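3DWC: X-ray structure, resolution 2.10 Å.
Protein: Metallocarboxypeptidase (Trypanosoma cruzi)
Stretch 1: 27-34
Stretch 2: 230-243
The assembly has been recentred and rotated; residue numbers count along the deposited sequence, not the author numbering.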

ATOM      1  N   ASP B  27      -6.409  -2.514  -1.483  1.00 28.71           N
ATOM      2  CA  ASP B  27      -6.971  -3.824  -1.112  1.00 28.30           C
ATOM      3  C   ASP B  27      -5.838  -4.753  -0.707  1.00 28.78           C
ATOM      4  O   ASP B  27      -5.904  -5.381   0.315  1.00 28.97           O
ATOM      5  CB  ASP B  27      -7.817  -4.405  -2.233  1.00 28.83           C
ATOM      6  CG  ASP B  27      -8.539  -5.673  -1.811  1.00 31.69           C
ATOM      7  OD1 ASP B  27      -9.343  -5.615  -0.846  1.00 39.83           O
ATOM      8  OD2 ASP B  27      -8.241  -6.719  -2.367  1.00 36.66           O
ATOM      9  N   TRP B  28      -4.769  -4.801  -1.499  1.00 28.09           N
ATOM     10  CA  TRP B  28      -3.604  -5.596  -1.141  1.00 28.53           C
ATOM     11  C   TRP B  28      -3.086  -5.262   0.262  1.00 28.66           C
ATOM     12  O   TRP B  28      -2.874  -6.161   1.106  1.00 30.42           O
ATOM     13  CB  TRP B  28      -2.489  -5.472  -2.236  1.00 29.48           C
ATOM     14  CG  TRP B  28      -1.213  -6.126  -1.816  1.00 28.96           C
ATOM     15  CD1 TRP B  28      -0.871  -7.421  -1.990  1.00 30.60           C
ATOM     16  CD2 TRP B  28      -0.129  -5.508  -1.091  1.00 30.11           C
ATOM     17  NE1 TRP B  28       0.359  -7.674  -1.400  1.00 32.35           N
ATOM     18  CE2 TRP B  28       0.822  -6.513  -0.823  1.00 31.49           C
ATOM     19  CE3 TRP B  28       0.075  -4.234  -0.555  1.00 32.27           C
ATOM     20  CZ2 TRP B  28       2.017  -6.258  -0.128  1.00 32.24           C
ATOM     21  CZ3 TRP B  28       1.262  -3.985   0.174  1.00 32.25           C
ATOM     22  CH2 TRP B  28       2.212  -5.000   0.380  1.00 30.94           C
ATOM     23  N   ASP B  29      -2.962  -3.962   0.554  1.00 27.37           N
ATOM     24  CA  ASP B  29      -2.381  -3.496   1.787  1.00 26.99           C
ATOM     25  C   ASP B  29      -3.277  -3.802   2.960  1.00 27.10           C
ATOM     26  O   ASP B  29      -2.774  -4.092   4.075  1.00 27.15           O
ATOM     27  CB  ASP B  29      -2.101  -1.983   1.634  1.00 26.58           C
ATOM     28  CG  ASP B  29      -1.492  -1.375   2.838  1.00 25.75           C
ATOM     29  OD1 ASP B  29      -0.265  -1.220   2.870  1.00 24.61           O
ATOM     30  OD2 ASP B  29      -2.218  -1.077   3.799  1.00 27.31           O
ATOM     31  N   SER B  30      -4.599  -3.713   2.763  1.00 27.20           N
ATOM     32  CA  SER B  30      -5.531  -3.974   3.866  1.00 29.38           C
ATOM     33  C   SER B  30      -5.367  -5.412   4.386  1.00 29.59           C
ATOM     34  O   SER B  30      -5.638  -5.675   5.530  1.00 30.87           O
ATOM     35  CB  SER B  30      -7.001  -3.724   3.470  1.00 29.59           C
ATOM     36  OG  SER B  30      -7.343  -4.651   2.458  1.00 34.46           O
ATOM     37  N   HIS B  31      -4.890  -6.308   3.536  1.00 31.57           N
ATOM     38  CA  HIS B  31      -4.721  -7.731   3.881  1.00 32.32           C
ATOM     39  C   HIS B  31      -3.328  -8.123   4.332  1.00 32.50           C
ATOM     40  O   HIS B  31      -3.171  -9.238   4.835  1.00 33.49           O
ATOM     41  CB  HIS B  31      -5.086  -8.621   2.677  1.00 32.62           C
ATOM     42  CG  HIS B  31      -6.526  -8.559   2.329  1.00 35.55           C
ATOM     43  ND1 HIS B  31      -6.990  -7.923   1.204  1.00 41.22           N
ATOM     44  CD2 HIS B  31      -7.626  -8.985   3.005  1.00 41.51           C
ATOM     45  CE1 HIS B  31      -8.312  -7.977   1.182  1.00 43.17           C
ATOM     46  NE2 HIS B  31      -8.724  -8.592   2.278  1.00 42.17           N
ATOM     47  N   THR B  32      -2.349  -7.235   4.154  1.00 30.86           N
ATOM     48  CA  THR B  32      -0.944  -7.583   4.338  1.00 30.53           C
ATOM     49  C   THR B  32      -0.317  -6.682   5.374  1.00 31.54           C
ATOM     50  O   THR B  32       0.165  -7.170   6.372  1.00 31.49           O
ATOM     51  CB  THR B  32      -0.144  -7.504   3.037  1.00 31.23           C
ATOM     52  OG1 THR B  32      -0.319  -6.223   2.426  1.00 31.69           O
ATOM     53  CG2 THR B  32      -0.603  -8.548   2.096  1.00 28.28           C
ATOM     54  N   MET B  33      -0.391  -5.363   5.176  1.00 31.07           N
ATOM     55  CA  MET B  33       0.397  -4.424   5.970  1.00 30.14           C
ATOM     56  C   MET B  33      -0.434  -3.649   6.968  1.00 29.57           C
ATOM     57  O   MET B  33       0.100  -3.163   7.969  1.00 28.94           O
ATOM     58  CB  MET B  33       1.099  -3.409   5.051  1.00 29.98           C
ATOM     59  CG  MET B  33       2.006  -4.000   3.977  1.00 32.60           C
ATOM     60  SD  MET B  33       3.265  -5.004   4.809  1.00 37.98           S
ATOM     61  CE  MET B  33       3.706  -6.148   3.561  1.00 36.13           C
ATOM     62  N   MET B  34      -1.724  -3.463   6.683  1.00 28.93           N
ATOM     63  CA  MET B  34      -2.510  -2.468   7.432  1.00 28.51           C
ATOM     64  C   MET B  34      -2.763  -2.871   8.883  1.00 27.42           C
ATOM     65  O   MET B  34      -3.283  -3.933   9.137  1.00 27.32           O
ATOM     66  CB  MET B  34      -3.841  -2.244   6.745  1.00 28.35           C
ATOM     67  CG  MET B  34      -4.741  -1.203   7.419  1.00 28.95           C
ATOM     68  SD  MET B  34      -6.411  -1.303   6.753  1.00 30.38           S
ATOM     69  CE  MET B  34      -7.131  -2.581   7.824  1.00 33.38           C
ATOM     70  N   GLY B 230       6.879  -7.551  -8.903  1.00 30.68           N
ATOM     71  CA  GLY B 230       5.958  -8.252  -8.036  1.00 30.09           C
ATOM     72  C   GLY B 230       6.576  -8.606  -6.698  1.00 30.96           C
ATOM     73  O   GLY B 230       7.753  -8.313  -6.461  1.00 31.35           O
ATOM     74  N   ARG B 231       5.765  -9.174  -5.803  1.00 30.52           N
ATOM     75  CA  ARG B 231       6.231  -9.470  -4.460  1.00 30.72           C
ATOM     76  C   ARG B 231       5.651 -10.768  -3.959  1.00 29.60           C
ATOM     77  O   ARG B 231       4.613 -11.190  -4.471  1.00 29.96           O
ATOM     78  CB  ARG B 231       5.800  -8.364  -3.487  1.00 30.90           C
ATOM     79  CG  ARG B 231       6.441  -7.013  -3.646  1.00 29.33           C
ATOM     80  CD  ARG B 231       5.859  -6.095  -2.504  1.00 30.57           C
ATOM     81  NE  ARG B 231       6.233  -6.643  -1.201  1.00 29.41           N
ATOM     82  CZ  ARG B 231       7.399  -6.415  -0.600  1.00 31.88           C
ATOM     83  NH1 ARG B 231       8.250  -5.543  -1.093  1.00 28.94           N
ATOM     84  NH2 ARG B 231       7.668  -6.985   0.579  1.00 34.89           N
ATOM     85  N   LEU B 232       6.303 -11.373  -2.956  1.00 29.77           N
ATOM     86  CA  LEU B 232       5.675 -12.391  -2.076  1.00 31.27           C
ATOM     87  C   LEU B 232       5.584 -11.898  -0.624  1.00 31.82           C
ATOM     88  O   LEU B 232       6.551 -11.473  -0.076  1.00 32.71           O
ATOM     89  CB  LEU B 232       6.461 -13.735  -2.089  1.00 30.41           C
ATOM     90  CG  LEU B 232       6.048 -14.844  -1.109  1.00 29.71           C
ATOM     91  CD1 LEU B 232       4.683 -15.403  -1.454  1.00 27.21           C
ATOM     92  CD2 LEU B 232       7.062 -16.006  -0.977  1.00 29.37           C
ATOM     93  N   ASP B 233       4.433 -12.026   0.013  1.00 33.66           N
ATOM     94  CA  ASP B 233       4.277 -11.609   1.438  1.00 34.74           C
ATOM     95  C   ASP B 233       3.332 -12.580   2.143  1.00 36.17           C
ATOM     96  O   ASP B 233       2.998 -13.597   1.581  1.00 35.12           O
ATOM     97  CB  ASP B 233       3.711 -10.180   1.504  1.00 33.72           C
ATOM     98  CG  ASP B 233       4.684  -9.158   0.995  1.00 33.40           C
ATOM     99  OD1 ASP B 233       5.700  -8.900   1.688  1.00 34.58           O
ATOM    100  OD2 ASP B 233       4.468  -8.637  -0.116  1.00 32.11           O
ATOM    101  N   VAL B 234       2.876 -12.235   3.355  1.00 38.91           N
ATOM    102  CA  VAL B 234       2.002 -13.085   4.190  1.00 39.93           C
ATOM    103  C   VAL B 234       0.594 -12.442   4.394  1.00 41.04           C
ATOM    104  O   VAL B 234       0.475 -11.240   4.604  1.00 41.00           O
ATOM    105  CB  VAL B 234       2.703 -13.363   5.515  1.00 40.83           C
ATOM    106  CG1 VAL B 234       1.784 -14.080   6.509  1.00 43.41           C
ATOM    107  CG2 VAL B 234       3.975 -14.185   5.264  1.00 41.45           C
ATOM    108  N   SER B 235      -0.463 -13.227   4.200  1.00 42.19           N
ATOM    109  CA  SER B 235      -1.823 -12.861   4.614  1.00 43.28           C
ATOM    110  C   SER B 235      -2.542 -14.089   5.176  1.00 44.36           C
ATOM    111  O   SER B 235      -2.041 -15.199   5.062  1.00 44.31           O
ATOM    112  CB  SER B 235      -2.657 -12.219   3.503  1.00 42.80           C
ATOM    113  OG  SER B 235      -2.955 -13.115   2.426  1.00 44.38           O
ATOM    114  N   ALA B 236      -3.677 -13.844   5.842  1.00 45.57           N
ATOM    115  CA  ALA B 236      -4.539 -14.880   6.381  1.00 47.00           C
ATOM    116  C   ALA B 236      -5.102 -15.781   5.265  1.00 48.14           C
ATOM    117  O   ALA B 236      -5.229 -16.983   5.448  1.00 48.44           O
ATOM    118  CB  ALA B 236      -5.694 -14.243   7.230  1.00 47.08           C
ATOM    119  N   HIS B 237      -5.422 -15.222   4.100  1.00 49.67           N
ATOM    120  CA  HIS B 237      -5.848 -16.051   2.947  1.00 49.75           C
ATOM    121  C   HIS B 237      -4.913 -15.806   1.757  1.00 50.44           C
ATOM    122  O   HIS B 237      -4.734 -14.665   1.351  1.00 51.29           O
ATOM    123  CB  HIS B 237      -7.314 -15.738   2.588  1.00 51.52           C
ATOM    124  CG  HIS B 237      -8.240 -15.720   3.784  1.00 54.67           C
ATOM    125  ND1 HIS B 237      -8.764 -14.551   4.307  1.00 58.71           N
ATOM    126  CD2 HIS B 237      -8.694 -16.720   4.584  1.00 57.70           C
ATOM    127  CE1 HIS B 237      -9.513 -14.833   5.362  1.00 57.98           C
ATOM    128  NE2 HIS B 237      -9.491 -16.141   5.551  1.00 58.31           N
ATOM    129  N   PRO B 238      -4.252 -16.855   1.229  1.00 49.52           N
ATOM    130  CA  PRO B 238      -3.440 -16.624   0.032  1.00 48.29           C
ATOM    131  C   PRO B 238      -4.245 -16.090  -1.142  1.00 46.87           C
ATOM    132  O   PRO B 238      -5.350 -16.547  -1.405  1.00 46.20           O
ATOM    133  CB  PRO B 238      -2.882 -18.017  -0.302  1.00 48.85           C
ATOM    134  CG  PRO B 238      -3.727 -18.942   0.412  1.00 50.26           C
ATOM    135  CD  PRO B 238      -4.110 -18.244   1.676  1.00 50.29           C
ATOM    136  N   PHE B 239      -3.703 -15.090  -1.807  1.00 44.73           N
ATOM    137  CA  PHE B 239      -4.323 -14.560  -2.998  1.00 43.57           C
ATOM    138  C   PHE B 239      -3.213 -13.974  -3.855  1.00 41.63           C
ATOM    139  O   PHE B 239      -2.081 -13.865  -3.420  1.00 39.91           O
ATOM    140  CB  PHE B 239      -5.387 -13.492  -2.677  1.00 44.24           C
ATOM    141  CG  PHE B 239      -4.840 -12.270  -2.001  1.00 44.94           C
ATOM    142  CD1 PHE B 239      -4.584 -11.113  -2.710  1.00 48.43           C
ATOM    143  CD2 PHE B 239      -4.602 -12.268  -0.634  1.00 46.34           C
ATOM    144  CE1 PHE B 239      -4.065  -9.961  -2.057  1.00 46.01           C
ATOM    145  CE2 PHE B 239      -4.078 -11.134   0.010  1.00 46.44           C
ATOM    146  CZ  PHE B 239      -3.806  -9.993  -0.719  1.00 45.80           C
ATOM    147  N   CYS B 240      -3.591 -13.629  -5.080  1.00 40.23           N
ATOM    148  CA  CYS B 240      -2.742 -12.975  -6.071  1.00 39.61           C
ATOM    149  C   CYS B 240      -3.422 -11.639  -6.338  1.00 38.18           C
ATOM    150  O   CYS B 240      -4.569 -11.589  -6.824  1.00 38.47           O
ATOM    151  CB  CYS B 240      -2.732 -13.807  -7.367  1.00 38.64           C
ATOM    152  SG  CYS B 240      -1.848 -13.085  -8.775  1.00 41.63           S
ATOM    153  N   GLY B 241      -2.748 -10.551  -6.032  1.00 36.79           N
ATOM    154  CA  GLY B 241      -3.398  -9.263  -6.218  1.00 36.28           C
ATOM    155  C   GLY B 241      -2.521  -8.128  -6.687  1.00 34.83           C
ATOM    156  O   GLY B 241      -1.511  -8.348  -7.328  1.00 33.77           O
ATOM    157  N   ASN B 242      -2.966  -6.907  -6.358  1.00 33.59           N
ATOM    158  CA  ASN B 242      -2.405  -5.703  -6.880  1.00 33.03           C
ATOM    159  C   ASN B 242      -2.538  -5.595  -8.400  1.00 33.16           C
ATOM    160  O   ASN B 242      -3.556  -5.982  -8.930  1.00 33.92           O
ATOM    161  CB  ASN B 242      -0.969  -5.515  -6.405  1.00 33.04           C
ATOM    162  CG  ASN B 242      -0.624  -4.069  -6.233  1.00 32.27           C
ATOM    163  OD1 ASN B 242      -1.476  -3.270  -5.862  1.00 29.35           O
ATOM    164  ND2 ASN B 242       0.614  -3.715  -6.506  1.00 29.27           N
ATOM    165  N   SER B 243      -1.529  -5.060  -9.096  1.00 32.74           N
ATOM    166  CA  SER B 243      -1.652  -4.660 -10.481  1.00 32.19           C
ATOM    167  C   SER B 243      -0.687  -5.430 -11.392  1.00 32.28           C
ATOM    168  O   SER B 243       0.292  -6.041 -10.931  1.00 33.44           O
ATOM    169  CB  SER B 243      -1.351  -3.165 -10.567  1.00 32.63           C
ATOM    170  OG  SER B 243      -2.376  -2.396  -9.955  1.00 33.70           O
TER
HETATM  171  O   HOH W   1       2.423  -9.576  -1.614  1.00  8.80           O
HETATM  172  O   HOH W   2      -4.793 -11.162   6.064  1.00 32.38           O

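The helix that carries Trp-28, with the residues just after it, packs against the strand 230-234 and the loop that follows it. The two stretches bury 437 Å² between them. No direct hydrogen bond crosses the contact; it rests on packing and on two bridging waters.

Apolar and aromatic packing centres on Trp-28 and Phe-239. Trp-28 points toward the second stretch and is the residue most covered by it. Its CD1 lies 4.1 Å from CE1 of Phe-239. The Phe-239 ring also receives His-31, whose CB is 3.8 Å from CE2 of Phe-239. The rings of His-31 and Phe-239 are oblique, with planes at 67° and centroids 5.4 Å apart. Gly-241 leaves room here: a CB at its position would be crowded by Phe-239 CE1.

Polar groups meet the other end of the indole. Asp-233 OD2 sits at the ring edge, 3.4 Å from Trp-28 CZ2. The carboxylate is held by a salt bridge within its own strand. Arg-231 NE donates to Asp-233 OD2 at 2.9 Å, and Arg-231 NH2 donates to Asp-233 OD1 at 3.0 Å. Both bonds are nearly straight. Met-33 CE comes within 3.9 Å of Asp-233 OD1.

Water supplies the hydrogen-bonded links. Water 1 accepts from Trp-28 NE1 at 2.8 Å and donates to Asp-233 OD2 at 2.7 Å. OD2 thus serves both the arginine and the water. Water 2 donates to His-31 O at 2.8 Å and accepts from Ala-236 N at 2.9 Å, joining backbone to backbone.

Near this second bridge the two backbones come close, with Thr-32 CA 5.4 Å from Ser-235 CA. His-31 O is 3.3 Å from Ser-235 CB, a van der Waals contact. Thr-32 CG2 lies 3.8 Å from Val-234 O. The Thr-32 hydroxyl is turned to its own helix, where OG1 donates to Trp-28 O at 2.9 Å.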